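Local coordinates for protein CPn_0803/CP_1068/CPj0803/CpB0832 (Chlamydophila pneumoniae, PDB 3Q9D) that is of unknown function but has a coiled-coil architecture and is probably linked to the needle tip of the chlamydial type III secretion system, at residues 49-54 with 93-98; 76-81 with 87-92. All blocks are in the same frame, centred on the assembly; numbering follows the deposited sequence.

Contact 1. Residues 49-54 with 93-98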
loop_
_atom_site.group_PDB
_atom_site.type_symbol
_atom_site.label_atom_id
_atom_site.label_comp_id
_atom_site.label_asym_id
_atom_site.label_seq_id
_atom_site.Cartn_x
_atom_site.Cartn_y
_atom_site.Cartn_z
ATOM N N ASN A 49 14.258 -15.724 -35.094
ATOM C CA ASN A 49 14.290 -16.081 -33.697
ATOM C C ASN A 49 14.339 -14.845 -32.795
ATOM O O ASN A 49 13.831 -14.886 -31.673
ATOM C CB ASN A 49 15.460 -17.016 -33.411
ATOM C CG ASN A 49 15.150 -18.002 -32.305
ATOM O OD1 ASN A 49 13.999 -18.414 -32.129
ATOM N ND2 ASN A 49 16.172 -18.380 -31.544
ATOM N N VAL A 50 14.926 -13.750 -33.289
ATOM C CA VAL A 50 15.090 -12.535 -32.493
ATOM C C VAL A 50 13.742 -11.881 -32.185
ATOM O O VAL A 50 13.507 -11.420 -31.077
ATOM C CB VAL A 50 16.018 -11.505 -33.188
ATOM C CG1 VAL A 50 16.156 -10.244 -32.346
ATOM C CG2 VAL A 50 17.386 -12.118 -33.455
ATOM N N PHE A 51 12.866 -11.833 -33.184
ATOM C CA PHE A 51 11.550 -11.266 -32.980
ATOM C C PHE A 51 10.787 -12.104 -31.979
ATOM O O PHE A 51 10.024 -11.572 -31.180
ATOM C CB PHE A 51 10.767 -11.188 -34.288
ATOM C CG PHE A 51 11.258 -10.100 -35.217
ATOM C CD1 PHE A 51 10.670 -8.844 -35.204
ATOM C CD2 PHE A 51 12.317 -10.334 -36.086
ATOM C CE1 PHE A 51 11.122 -7.843 -36.047
ATOM C CE2 PHE A 51 12.773 -9.334 -36.932
ATOM C CZ PHE A 51 12.172 -8.088 -36.907
ATOM N N LEU A 52 10.915 -13.424 -32.083
ATOM C CA LEU A 52 10.219 -14.323 -31.168
ATOM C C LEU A 52 10.703 -14.194 -29.727
ATOM O O LEU A 52 9.903 -14.139 -28.797
ATOM C CB LEU A 52 10.360 -15.772 -31.636
ATOM C CG LEU A 52 9.454 -16.794 -30.945
ATOM C CD1 LEU A 52 7.995 -16.386 -31.060
ATOM C CD2 LEU A 52 9.674 -18.184 -31.519
ATOM N N LEU A 53 12.018 -14.167 -29.549
ATOM C CA LEU A 53 12.609 -14.007 -28.227
ATOM C C LEU A 53 12.252 -12.650 -27.626
ATOM O O LEU A 53 11.950 -12.545 -26.440
ATOM C CB LEU A 53 14.127 -14.164 -28.297
ATOM C CG LEU A 53 14.698 -15.524 -27.892
ATOM C CD1 LEU A 53 15.329 -16.214 -29.090
ATOM C CD2 LEU A 53 15.712 -15.359 -26.771
ATOM N N LEU A 54 12.288 -11.613 -28.458
ATOM C CA LEU A 54 11.970 -10.265 -28.017
ATOM C C LEU A 54 10.523 -10.179 -27.560
ATOM O O LEU A 54 10.221 -9.559 -26.544
ATOM C CB LEU A 54 12.225 -9.265 -29.143
ATOM C CG LEU A 54 11.985 -7.791 -28.819
ATOM C CD1 LEU A 54 12.825 -7.361 -27.631
ATOM C CD2 LEU A 54 12.282 -6.930 -30.033
ATOM N N PHE A 93 14.307 0.184 -30.850
ATOM C CA PHE A 93 13.830 1.401 -30.181
ATOM C C PHE A 93 12.965 2.267 -31.117
ATOM O O PHE A 93 11.905 2.727 -30.725
ATOM C CB PHE A 93 15.001 2.233 -29.641
ATOM C CG PHE A 93 15.672 1.626 -28.417
ATOM C CD1 PHE A 93 14.911 1.083 -27.382
ATOM C CD2 PHE A 93 17.056 1.597 -28.311
ATOM C CE1 PHE A 93 15.539 0.523 -26.229
ATOM C CE2 PHE A 93 17.688 1.042 -27.178
ATOM C CZ PHE A 93 16.919 0.499 -26.146
ATOM N N GLU A 94 13.429 2.510 -32.338
ATOM C CA GLU A 94 12.606 3.251 -33.313
ATOM C C GLU A 94 11.272 2.539 -33.534
ATOM O O GLU A 94 10.200 3.155 -33.518
ATOM C CB GLU A 94 13.331 3.350 -34.653
ATOM C CG GLU A 94 14.568 4.207 -34.642
ATOM C CD GLU A 94 14.248 5.683 -34.497
ATOM O OE1 GLU A 94 13.048 6.034 -34.422
ATOM O OE2 GLU A 94 15.204 6.489 -34.467
ATOM N N MET A 95 11.341 1.226 -33.739
ATOM C CA MET A 95 10.143 0.420 -33.954
ATOM C C MET A 95 9.161 0.524 -32.775
ATOM O O MET A 95 7.974 0.861 -32.951
ATOM C CB MET A 95 10.528 -1.050 -34.164
ATOM C CG MET A 95 9.323 -1.986 -34.224
ATOM S SD MET A 95 9.739 -3.741 -34.038
ATOM C CE MET A 95 11.081 -3.873 -35.217
ATOM N N LEU A 96 9.658 0.244 -31.571
ATOM C CA LEU A 96 8.797 0.065 -30.383
ATOM C C LEU A 96 8.467 1.352 -29.618
ATOM O O LEU A 96 7.430 1.439 -28.963
ATOM C CB LEU A 96 9.418 -0.960 -29.429
ATOM C CG LEU A 96 9.550 -2.364 -30.029
ATOM C CD1 LEU A 96 10.321 -3.276 -29.089
ATOM C CD2 LEU A 96 8.173 -2.935 -30.321
ATOM N N ILE A 97 9.357 2.335 -29.684
ATOM C CA ILE A 97 9.083 3.629 -29.059
ATOM C C ILE A 97 8.361 4.557 -30.040
ATOM O O ILE A 97 7.368 5.192 -29.680
ATOM C CB ILE A 97 10.373 4.295 -28.537
ATOM C CG1 ILE A 97 10.955 3.495 -27.365
ATOM C CG2 ILE A 97 10.103 5.714 -28.092
ATOM C CD1 ILE A 97 12.379 3.969 -26.962
ATOM N N ASN A 98 8.830 4.599 -31.289
ATOM C CA ASN A 98 8.267 5.509 -32.297
ATOM C C ASN A 98 7.302 4.889 -33.320
ATOM O O ASN A 98 6.738 5.609 -34.127
ATOM C CB ASN A 98 9.392 6.239 -33.045
ATOM C CG ASN A 98 10.186 7.143 -32.132
ATOM O OD1 ASN A 98 9.658 7.616 -31.131
ATOM N ND2 ASN A 98 11.458 7.380 -32.458
#

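Contact 2. Residues 76-81 with 87-92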
loop_
_atom_site.group_PDB
_atom_site.type_symbol
_atom_site.label_atom_id
_atom_site.label_comp_id
_atom_site.label_asym_id
_atom_site.label_seq_id
_atom_site.Cartn_x
_atom_site.Cartn_y
_atom_site.Cartn_z
ATOM N N ASN A 76 16.736 -2.508 -21.140
ATOM C CA ASN A 76 17.673 -3.609 -20.862
ATOM C C ASN A 76 17.377 -4.840 -21.733
ATOM O O ASN A 76 18.291 -5.484 -22.237
ATOM C CB ASN A 76 17.630 -3.979 -19.379
ATOM C CG ASN A 76 18.604 -5.092 -19.027
ATOM O OD1 ASN A 76 19.813 -4.915 -19.135
ATOM N ND2 ASN A 76 18.080 -6.244 -18.614
ATOM N N VAL A 77 16.091 -5.132 -21.926
ATOM C CA VAL A 77 15.649 -6.195 -22.829
ATOM C C VAL A 77 16.110 -5.938 -24.263
ATOM O O VAL A 77 16.620 -6.835 -24.937
ATOM C CB VAL A 77 14.100 -6.323 -22.798
ATOM C CG1 VAL A 77 13.581 -7.110 -24.014
ATOM C CG2 VAL A 77 13.665 -6.999 -21.485
ATOM N N VAL A 78 15.948 -4.705 -24.729
ATOM C CA VAL A 78 16.408 -4.379 -26.074
ATOM C C VAL A 78 17.932 -4.510 -26.201
ATOM O O VAL A 78 18.432 -5.107 -27.159
ATOM C CB VAL A 78 15.944 -2.974 -26.518
ATOM C CG1 VAL A 78 16.576 -2.621 -27.877
ATOM C CG2 VAL A 78 14.410 -2.937 -26.635
ATOM N N PHE A 79 18.669 -3.973 -25.235
ATOM C CA PHE A 79 20.120 -4.060 -25.295
ATOM C C PHE A 79 20.586 -5.515 -25.249
ATOM O O PHE A 79 21.470 -5.908 -26.010
ATOM C CB PHE A 79 20.772 -3.202 -24.207
ATOM C CG PHE A 79 20.733 -1.722 -24.510
ATOM C CD1 PHE A 79 21.199 -1.240 -25.728
ATOM C CD2 PHE A 79 20.218 -0.818 -23.587
ATOM C CE1 PHE A 79 21.158 0.124 -26.021
ATOM C CE2 PHE A 79 20.184 0.545 -23.863
ATOM C CZ PHE A 79 20.647 1.014 -25.089
ATOM N N ASN A 80 19.966 -6.318 -24.386
ATOM C CA ASN A 80 20.293 -7.747 -24.307
ATOM C C ASN A 80 20.072 -8.417 -25.652
ATOM O O ASN A 80 20.899 -9.190 -26.114
ATOM C CB ASN A 80 19.456 -8.463 -23.222
ATOM C CG ASN A 80 19.947 -8.166 -21.814
ATOM O OD1 ASN A 80 21.025 -7.605 -21.634
ATOM N ND2 ASN A 80 19.163 -8.561 -20.807
ATOM N N CYS A 81 18.946 -8.115 -26.277
ATOM C CA CYS A 81 18.634 -8.682 -27.584
ATOM C C CYS A 81 19.626 -8.212 -28.661
ATOM O O CYS A 81 20.043 -9.002 -29.511
ATOM C CB CYS A 81 17.187 -8.369 -27.985
ATOM S SG CYS A 81 15.925 -9.389 -27.152
ATOM N N GLU A 87 23.214 -0.741 -33.732
ATOM C CA GLU A 87 22.289 -0.572 -34.858
ATOM C C GLU A 87 21.025 -1.423 -34.679
ATOM O O GLU A 87 19.939 -1.041 -35.111
ATOM C CB GLU A 87 22.970 -0.910 -36.185
ATOM C CG GLU A 87 23.667 -2.254 -36.196
ATOM C CD GLU A 87 25.119 -2.170 -35.731
ATOM O OE1 GLU A 87 25.395 -1.529 -34.686
ATOM O OE2 GLU A 87 25.987 -2.746 -36.426
ATOM N N ILE A 88 21.172 -2.570 -34.034
ATOM C CA ILE A 88 20.026 -3.452 -33.773
ATOM C C ILE A 88 19.182 -2.879 -32.630
ATOM O O ILE A 88 17.966 -2.823 -32.728
ATOM C CB ILE A 88 20.477 -4.870 -33.441
ATOM C CG1 ILE A 88 21.088 -5.540 -34.674
ATOM C CG2 ILE A 88 19.308 -5.711 -32.914
ATOM C CD1 ILE A 88 21.715 -6.874 -34.347
ATOM N N ALA A 89 19.837 -2.443 -31.557
ATOM C CA ALA A 89 19.137 -1.750 -30.482
ATOM C C ALA A 89 18.315 -0.581 -31.030
ATOM O O ALA A 89 17.131 -0.430 -30.699
ATOM C CB ALA A 89 20.128 -1.258 -29.424
ATOM N N ASN A 90 18.943 0.265 -31.847
ATOM C CA ASN A 90 18.238 1.426 -32.383
ATOM C C ASN A 90 17.080 1.036 -33.294
ATOM O O ASN A 90 16.057 1.713 -33.325
ATOM C CB ASN A 90 19.194 2.364 -33.120
ATOM C CG ASN A 90 20.119 3.095 -32.173
ATOM O OD1 ASN A 90 19.863 3.164 -30.964
ATOM N ND2 ASN A 90 21.191 3.654 -32.711
ATOM N N PHE A 91 17.247 -0.051 -34.031
ATOM C CA PHE A 91 16.169 -0.530 -34.884
ATOM C C PHE A 91 14.942 -0.821 -34.021
ATOM O O PHE A 91 13.838 -0.372 -34.327
ATOM C CB PHE A 91 16.592 -1.786 -35.640
ATOM C CG PHE A 91 15.477 -2.424 -36.416
ATOM C CD1 PHE A 91 14.936 -1.787 -37.519
ATOM C CD2 PHE A 91 14.970 -3.656 -36.043
ATOM C CE1 PHE A 91 13.904 -2.362 -38.242
ATOM C CE2 PHE A 91 13.941 -4.243 -36.765
ATOM C CZ PHE A 91 13.408 -3.587 -37.866
ATOM N N PHE A 92 15.137 -1.563 -32.937
ATOM C CA PHE A 92 14.006 -1.912 -32.073
ATOM C C PHE A 92 13.443 -0.743 -31.272
ATOM O O PHE A 92 12.233 -0.669 -31.047
ATOM C CB PHE A 92 14.349 -3.101 -31.167
ATOM C CG PHE A 92 14.350 -4.423 -31.895
ATOM C CD1 PHE A 92 13.186 -4.894 -32.494
ATOM C CD2 PHE A 92 15.501 -5.192 -31.974
ATOM C CE1 PHE A 92 13.173 -6.110 -33.172
ATOM C CE2 PHE A 92 15.504 -6.402 -32.644
ATOM C CZ PHE A 92 14.341 -6.864 -33.245
#

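Contact 1. Residues 49-54 with 93-98
Leu54 and Leu96 reach each other in extended form: CG of Leu54 is trans to its backbone N (chi1 -178°) with CD2 in turn trans to CA, while in Leu96 CD1 is trans to CA (chi2 173°), at the far end of the side chain. Their end methyls are neighbours, Leu54 CD2 lying 4.3 Å from Leu96 CD1. Beside them, Phe51 leans its ring toward Met95, and Phe51 CE1 comes 4.1 Å from Met95 CE, which approaches the ring obliquely. Met95 runs out from its backbone and then bends at chi3 (-49°) to place this methyl; it was modelled in two conformers, so the second contact is the less certain. The backbones stay well apart, with CA of Leu54 11.1 Å from CA of Leu96, and no hydrogen bond crosses. These are two non-consecutive helices, 48-61 and 86-98, of an all-helical bundle, joined through long apolar side chains across its core. Helix 107-133 closes one side, where Ala113 and Ile117 touch Met95 and Gln109 touches Phe51. From helix 70-82, Val77 and Cys81 pack on Leu54, and Phe74 on Leu96.

Contact 2. Residues 76-81 with 87-92
Helices 70-82 and 86-98 form a helical hairpin, and this contact lies near its turn, where the two arms are still close. The short segments 76-81 and 87-92 run in roughly opposite directions, at 139° between their N-to-C directions, and their axes approach to 8.6 Å. Ala89 is the point of closest backbone approach: its CA is only 5.8 Å from CA of Phe79, a spacing that its small side chain accommodates.

Val78 points toward the facing helix. With chi1 at 174°, its CG1 branch is trans to the backbone N and lies over the Ala89 backbone, 3.6 Å from Ala89 O and 3.8 Å from Ala89 CA. The same methyl also touches the next turn of that helix, Val78 CG1 standing 4.0 Å from Phe92 CB. One branch of a single valine thus bears on two residues a helical turn apart.

Phe79 reaches Ala89 from the flank. Its CB points away from the facing helix, but chi1 of -75° swings the ring back, and Ala89 CB approaches the ring obliquely at its CD1-CE1 bond, 3.8 Å from Phe79 CE1 and equally far from Phe79 CD1. Phe79 is largely solvent-exposed, and its ring also meets that of Phe93 edge-to-face. Within segment 87-92, Phe91 CD2 lies 4.0 Å above the plane of the Phe92 ring, over its centre, so one face of that ring is covered by its neighbour.

Asn76 packs on Phe139 of the second subunit. No hydrogen bond spans the two segments; apart from the Ala89 carbonyl oxygen beside the valine methyl, the touching atoms are carbons, forming an apolar seam in a splayed helical hairpin, with a small residue where the arms come closest.

In the fold
From the N terminus, helix 48-61 comes first, followed by helix 70-82 and, after a short connection, helix 86-98. Contact 2 closes the short loop between the latter two. Contact 1 closes a longer one, returning helix 86-98 to helix 48-61, and contact 2 lies wholly within it. Their centres are about 7 Å apart and helix 86-98 serves both, so the two contacts merge into one apolar cluster: Leu54 packs on Phe92, and Phe93 packs on Val78. Together they unite the first three helices of the bundle, with helix 107-133 lying against contact 1 before the chain passes into the antiparallel sheet.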